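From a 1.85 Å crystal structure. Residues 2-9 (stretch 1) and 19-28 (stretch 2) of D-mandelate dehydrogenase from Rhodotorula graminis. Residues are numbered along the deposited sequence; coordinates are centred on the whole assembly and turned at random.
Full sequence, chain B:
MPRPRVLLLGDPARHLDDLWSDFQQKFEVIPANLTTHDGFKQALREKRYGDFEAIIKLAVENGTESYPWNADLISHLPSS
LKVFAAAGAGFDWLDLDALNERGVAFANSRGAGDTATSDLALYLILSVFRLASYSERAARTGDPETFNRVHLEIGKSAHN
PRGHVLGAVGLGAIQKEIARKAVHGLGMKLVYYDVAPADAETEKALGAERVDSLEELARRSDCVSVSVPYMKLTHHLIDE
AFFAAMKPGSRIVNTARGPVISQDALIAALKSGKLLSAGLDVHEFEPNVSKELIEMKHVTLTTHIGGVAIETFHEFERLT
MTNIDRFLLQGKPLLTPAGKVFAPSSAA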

# COMPACT_ATOMS: atom_id res chain seq x y z
N PRO B 2 -27.14 -15.33 42.96
CA PRO B 2 -25.67 -15.53 42.75
C PRO B 2 -25.28 -15.14 41.33
O PRO B 2 -26.14 -14.78 40.52
CB PRO B 2 -25.28 -16.96 43.03
N ARG B 3 -23.99 -15.22 41.04
CA ARG B 3 -23.41 -14.76 39.77
C ARG B 3 -24.07 -15.41 38.54
O ARG B 3 -24.23 -16.64 38.52
CB ARG B 3 -21.92 -15.08 39.73
CG ARG B 3 -21.12 -14.61 40.93
CD ARG B 3 -19.63 -14.79 40.69
NE ARG B 3 -19.24 -16.19 40.70
CZ ARG B 3 -18.08 -16.68 40.27
NH1 ARG B 3 -17.13 -15.88 39.80
NH2 ARG B 3 -17.86 -17.99 40.32
N PRO B 4 -24.41 -14.60 37.51
CA PRO B 4 -24.85 -15.23 36.24
C PRO B 4 -23.73 -16.09 35.63
O PRO B 4 -22.54 -15.86 35.91
CB PRO B 4 -25.15 -14.03 35.34
CG PRO B 4 -25.46 -12.88 36.34
CD PRO B 4 -24.44 -13.13 37.42
N ARG B 5 -24.12 -17.08 34.83
CA ARG B 5 -23.21 -18.10 34.30
C ARG B 5 -23.02 -17.92 32.77
O ARG B 5 -24.00 -17.66 32.05
CB ARG B 5 -23.78 -19.52 34.63
CG ARG B 5 -24.10 -19.74 36.16
CD ARG B 5 -24.63 -21.19 36.50
NE ARG B 5 -23.54 -22.18 36.54
CZ ARG B 5 -23.43 -23.27 35.78
NH1 ARG B 5 -24.36 -23.61 34.88
NH2 ARG B 5 -22.36 -24.05 35.93
N VAL B 6 -21.77 -18.02 32.30
CA VAL B 6 -21.39 -17.71 30.89
C VAL B 6 -20.61 -18.88 30.25
O VAL B 6 -19.54 -19.28 30.74
CB VAL B 6 -20.53 -16.38 30.83
CG1 VAL B 6 -20.15 -16.01 29.37
CG2 VAL B 6 -21.26 -15.20 31.53
N LEU B 7 -21.15 -19.44 29.15
CA LEU B 7 -20.46 -20.50 28.40
C LEU B 7 -19.37 -19.86 27.52
O LEU B 7 -19.69 -18.98 26.72
CB LEU B 7 -21.46 -21.29 27.51
CG LEU B 7 -20.84 -22.51 26.77
CD1 LEU B 7 -20.54 -23.61 27.78
CD2 LEU B 7 -21.82 -23.02 25.71
N LEU B 8 -18.13 -20.34 27.65
CA LEU B 8 -16.96 -19.86 26.85
C LEU B 8 -16.70 -20.79 25.67
O LEU B 8 -16.39 -21.96 25.88
CB LEU B 8 -15.70 -19.81 27.74
CG LEU B 8 -14.35 -19.45 27.07
CD1 LEU B 8 -14.43 -18.06 26.36
CD2 LEU B 8 -13.22 -19.45 28.08
N LEU B 9 -16.86 -20.27 24.44
CA LEU B 9 -16.60 -21.04 23.21
C LEU B 9 -15.15 -20.88 22.77
O LEU B 9 -14.75 -19.83 22.22
CB LEU B 9 -17.53 -20.61 22.06
CG LEU B 9 -19.04 -20.83 22.10
CD1 LEU B 9 -19.67 -20.35 20.75
CD2 LEU B 9 -19.44 -22.28 22.40
N LEU B 19 -9.43 -6.54 32.20
CA LEU B 19 -10.87 -6.66 31.92
C LEU B 19 -11.36 -8.11 32.02
O LEU B 19 -12.45 -8.35 32.54
CB LEU B 19 -11.24 -6.06 30.55
CG LEU B 19 -12.72 -5.68 30.33
CD1 LEU B 19 -13.18 -4.58 31.30
CD2 LEU B 19 -12.97 -5.27 28.85
N TRP B 20 -10.55 -9.08 31.57
CA TRP B 20 -10.89 -10.52 31.71
C TRP B 20 -10.93 -11.00 33.18
O TRP B 20 -11.78 -11.84 33.53
CB TRP B 20 -9.97 -11.40 30.83
CG TRP B 20 -10.27 -12.94 30.76
CD1 TRP B 20 -9.40 -13.96 31.07
CD2 TRP B 20 -11.48 -13.59 30.29
NE1 TRP B 20 -10.00 -15.19 30.85
CE2 TRP B 20 -11.27 -14.99 30.38
CE3 TRP B 20 -12.72 -13.12 29.82
CZ2 TRP B 20 -12.27 -15.93 30.02
CZ3 TRP B 20 -13.71 -14.07 29.46
CH2 TRP B 20 -13.47 -15.44 29.56
N SER B 21 -9.99 -10.54 34.02
CA SER B 21 -10.04 -10.88 35.46
C SER B 21 -11.30 -10.32 36.12
O SER B 21 -11.94 -11.03 36.92
CB SER B 21 -8.76 -10.40 36.18
OG SER B 21 -7.63 -11.14 35.72
N ASP B 22 -11.65 -9.07 35.79
CA ASP B 22 -12.93 -8.43 36.22
C ASP B 22 -14.16 -9.26 35.82
O ASP B 22 -15.10 -9.48 36.62
CB ASP B 22 -13.02 -6.99 35.67
CG ASP B 22 -14.27 -6.25 36.11
OD1 ASP B 22 -14.39 -5.92 37.32
OD2 ASP B 22 -15.13 -5.96 35.24
N PHE B 23 -14.15 -9.73 34.57
CA PHE B 23 -15.25 -10.53 33.99
C PHE B 23 -15.43 -11.83 34.78
O PHE B 23 -16.56 -12.21 35.11
CB PHE B 23 -14.99 -10.82 32.48
CG PHE B 23 -16.23 -11.26 31.69
CD1 PHE B 23 -17.12 -10.32 31.20
CD2 PHE B 23 -16.49 -12.63 31.44
CE1 PHE B 23 -18.25 -10.70 30.46
CE2 PHE B 23 -17.65 -13.03 30.68
CZ PHE B 23 -18.53 -12.05 30.21
N GLN B 24 -14.31 -12.49 35.11
CA GLN B 24 -14.34 -13.79 35.82
C GLN B 24 -14.73 -13.64 37.30
O GLN B 24 -15.11 -14.62 37.95
CB GLN B 24 -12.99 -14.51 35.72
CG GLN B 24 -12.64 -15.08 34.33
CD GLN B 24 -11.21 -15.59 34.28
OE1 GLN B 24 -10.96 -16.80 34.45
NE2 GLN B 24 -10.26 -14.69 34.04
N GLN B 25 -14.66 -12.41 37.82
CA GLN B 25 -15.13 -12.12 39.20
C GLN B 25 -16.66 -11.94 39.20
O GLN B 25 -17.37 -12.51 40.04
CB GLN B 25 -14.40 -10.87 39.76
CG GLN B 25 -14.64 -10.58 41.29
CD GLN B 25 -16.06 -10.11 41.63
OE1 GLN B 25 -16.69 -10.66 42.54
NE2 GLN B 25 -16.56 -9.08 40.91
N LYS B 26 -17.16 -11.15 38.26
CA LYS B 26 -18.61 -10.88 38.11
C LYS B 26 -19.46 -12.09 37.66
O LYS B 26 -20.64 -12.22 38.04
CB LYS B 26 -18.83 -9.69 37.14
CG LYS B 26 -18.29 -8.33 37.64
CD LYS B 26 -18.25 -7.29 36.51
CE LYS B 26 -18.00 -5.87 37.06
NZ LYS B 26 -17.69 -4.88 35.94
N PHE B 27 -18.86 -12.97 36.85
CA PHE B 27 -19.58 -14.08 36.16
C PHE B 27 -18.88 -15.44 36.39
O PHE B 27 -17.65 -15.51 36.39
CB PHE B 27 -19.58 -13.83 34.64
CG PHE B 27 -20.42 -12.64 34.20
CD1 PHE B 27 -21.81 -12.67 34.29
CD2 PHE B 27 -19.80 -11.50 33.66
CE1 PHE B 27 -22.60 -11.56 33.88
CE2 PHE B 27 -20.58 -10.39 33.23
CZ PHE B 27 -21.99 -10.44 33.34
N GLU B 28 -19.65 -16.52 36.58
CA GLU B 28 -19.07 -17.89 36.56
C GLU B 28 -18.85 -18.32 35.10
O GLU B 28 -19.82 -18.58 34.38
CB GLU B 28 -19.99 -18.90 37.29
CG GLU B 28 -19.45 -20.35 37.26
CD GLU B 28 -20.46 -21.38 37.76
OE1 GLU B 28 -21.55 -20.98 38.20
OE2 GLU B 28 -20.17 -22.59 37.65
O HOH W 1 -22.99 -18.96 39.61

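What fills the space between the strand and the helix? Val6 and Leu8 both direct their CA-to-CB bonds toward stretch 2, while Leu7, between them, points away, as the alternation of a strand requires. Val6, with chi1 in the t well, meets two rings at once: its CG2 lies 3.8 Å from CD1 of Phe27, and its CG1 lies 4.1 Å from CE2 of Phe23, near the edge of that ring. Further along, CD2 of Leu8 comes within 4.1 Å of CZ2 of Trp20. The CA-to-CB bonds of Trp20 and Phe23 lie sideways to the strand, yet with chi1 at t the ends of both side chains come nearer to it. Val6, Leu8, Phe23 and Phe27 are buried, Trp20 partly exposed, and the two stretches together bury 584 Å² between them. A compact branched valine suits the place where two rings converge.

How does the chain pass from this apolar layer to the backbone pairing? Phe27 is the residue where the chain leaves helical geometry, with phi/psi of -129/141°, and its extended backbone brings Glu28 alongside the strand. Although its CA-to-CB bond points away overall, its ring still packs on stretch 1: CD1 of Phe27 is 3.8 Å from CB of Pro4 as well as touching Val6. Proline offers an apolar ring surface here and lacks an amide hydrogen, but its carbonyl remains free to accept.

What joins the two backbones? Arg5 and Glu28 form a parallel bridge, their CA atoms 4.7 Å apart. The amide N of Glu28 donates to O of Pro4 at 3.0 Å, and N of Val6 donates to O of Glu28 at 2.9 Å, so Glu28 is bound through both its N and its O to the residues flanking Arg5.

Why do Arg5 and Glu28 also pair through their side chains? Both project on the same face of the sheet, and their ends converge in a two-point salt bridge: NE of Arg5 to OE1 of Glu28 at 2.9 Å, and NH2 of Arg5 to OE2 of Glu28 at 3.1 Å.

What closes the polar edge? Exposed Arg3 extends along the end of the helix, where carbonyls lack further helical partners; its NH1 makes a weak hydrogen bond to O of Gln25 at 3.4 Å. One face of its guanidinium lies over CB of Glu28, 3.8 Å from NH2 of Arg3. A water donates to O of Arg3 at 2.8 Å and to OE1 of Glu28 at 2.9 Å, linking the stretches once more.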